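Side-chain contact in hypothetical protein AF1432 (Archaeoglobus fulgidus, PDB 1YNB), which probably removes the 5'-phosphate from 2'-deoxyribonucleoside 5'-monophosphates as a metal-dependent, homodimeric nucleotidase: residues 102-105 with 106-109. Numbering follows the deposited sequence.
Sequences EQLS and WMES
Leu104 and Trp106 extend together from the turn, Leu104 CD2 coming to 3.8 Å from Trp106 NE1 at the pyrrole end of the indole. Trp106 CG sits between its own backbone N and carbonyl carbon (chi1 63°), which swings the indole back toward the end of the preceding helix and brings CD1 to 3.5 Å from Gln103 O, so that this carbonyl oxygen approaches the indole edge-on. Met107 runs alongside Leu104, with SD 4.1 Å from Leu104 CD2, while its CG lies over one face of the indole, 3.2 Å above the plane and displaced from the ring centre to its periphery. Leu104 O also lies over a face of the indole and accepts a hydrogen bond from Met107 N (2.8 Å, N-H...O 162°), the donor standing above the carbonyl plane; a second donor, Lys110 NZ, also bonds this oxygen. Trp106 meets the ring of Phe13 on helix 8-18 and packs on Ile52 of the second subunit. With an alanine at Trp106 the indole surface is lost, which is likely to open a gap beside Leu104, Met107 and Phe13 and to remove the packing on that isoleucine. The Met107-Leu104 bond closes a type I beta turn after helix 96-103 in this all-helical HD-domain fold.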
loop_
_atom_site.group_PDB
_atom_site.type_symbol
_atom_site.label_atom_id
_atom_site.label_comp_id
_atom_site.label_asym_id
_atom_site.label_seq_id
_atom_site.Cartn_x
_atom_site.Cartn_y
_atom_site.Cartn_z
ATOM N N GLU A 102 2.845 -30.492 7.004
ATOM C CA GLU A 102 3.343 -30.637 5.647
ATOM C C GLU A 102 3.901 -29.328 5.107
ATOM O O GLU A 102 4.931 -29.314 4.433
ATOM C CB GLU A 102 2.223 -31.142 4.744
ATOM C CG GLU A 102 1.365 -32.195 5.392
ATOM C CD GLU A 102 0.578 -32.998 4.385
ATOM O OE1 GLU A 102 0.141 -32.417 3.365
ATOM O OE2 GLU A 102 0.388 -34.213 4.617
ATOM N N GLN A 103 3.232 -28.221 5.412
ATOM C CA GLN A 103 3.696 -26.934 4.935
ATOM C C GLN A 103 5.083 -26.592 5.473
ATOM O O GLN A 103 5.923 -26.067 4.740
ATOM C CB GLN A 103 2.701 -25.848 5.322
ATOM C CG GLN A 103 2.988 -24.496 4.734
ATOM C CD GLN A 103 1.948 -23.474 5.170
ATOM O OE1 GLN A 103 1.707 -23.291 6.373
ATOM N NE2 GLN A 103 1.320 -22.805 4.196
ATOM N N LEU A 104 5.348 -26.917 6.738
ATOM C CA LEU A 104 6.652 -26.593 7.328
ATOM C C LEU A 104 7.666 -27.731 7.348
ATOM O O LEU A 104 8.671 -27.658 8.066
ATOM C CB LEU A 104 6.464 -26.062 8.748
ATOM C CG LEU A 104 5.677 -24.748 8.805
ATOM C CD1 LEU A 104 5.409 -24.386 10.234
ATOM C CD2 LEU A 104 6.455 -23.637 8.107
ATOM N N SER A 105 7.422 -28.765 6.550
ATOM C CA SER A 105 8.330 -29.919 6.491
ATOM C C SER A 105 9.784 -29.526 6.217
ATOM O O SER A 105 10.713 -30.228 6.621
ATOM C CB SER A 105 7.864 -30.903 5.415
ATOM O OG SER A 105 7.925 -30.328 4.117
ATOM N N TRP A 106 9.988 -28.402 5.545
ATOM C CA TRP A 106 11.339 -27.958 5.238
ATOM C C TRP A 106 12.114 -27.537 6.490
ATOM O O TRP A 106 13.342 -27.459 6.465
ATOM C CB TRP A 106 11.311 -26.786 4.246
ATOM C CG TRP A 106 10.634 -25.571 4.780
ATOM C CD1 TRP A 106 9.302 -25.285 4.724
ATOM C CD2 TRP A 106 11.242 -24.509 5.535
ATOM N NE1 TRP A 106 9.040 -24.112 5.399
ATOM C CE2 TRP A 106 10.210 -23.616 5.907
ATOM C CE3 TRP A 106 12.560 -24.230 5.936
ATOM C CZ2 TRP A 106 10.450 -22.463 6.665
ATOM C CZ3 TRP A 106 12.800 -23.078 6.695
ATOM C CH2 TRP A 106 11.746 -22.211 7.050
ATOM N N MET A 107 11.414 -27.244 7.579
ATOM C CA MET A 107 12.108 -26.827 8.790
ATOM C C MET A 107 12.640 -28.040 9.527
ATOM O O MET A 107 11.911 -29.014 9.751
ATOM C CB MET A 107 11.184 -26.051 9.723
ATOM C CG MET A 107 10.693 -24.752 9.151
ATOM S SD MET A 107 9.810 -23.784 10.375
ATOM C CE MET A 107 11.198 -22.910 11.153
ATOM N N GLU A 108 13.922 -27.982 9.878
ATOM C CA GLU A 108 14.569 -29.061 10.612
ATOM C C GLU A 108 13.728 -29.212 11.862
ATOM O O GLU A 108 13.309 -30.312 12.227
ATOM C CB GLU A 108 16.001 -28.665 10.995
ATOM C CG GLU A 108 16.348 -27.193 10.739
ATOM C CD GLU A 108 15.304 -26.215 11.284
ATOM O OE1 GLU A 108 15.044 -26.222 12.510
ATOM O OE2 GLU A 108 14.745 -25.434 10.477
ATOM N N SER A 109 13.472 -28.071 12.492
ATOM C CA SER A 109 12.676 -27.988 13.702
ATOM C C SER A 109 11.802 -26.732 13.644
ATOM O O SER A 109 12.133 -25.760 12.956
ATOM C CB SER A 109 13.594 -27.916 14.922
ATOM O OG SER A 109 14.465 -26.802 14.828
#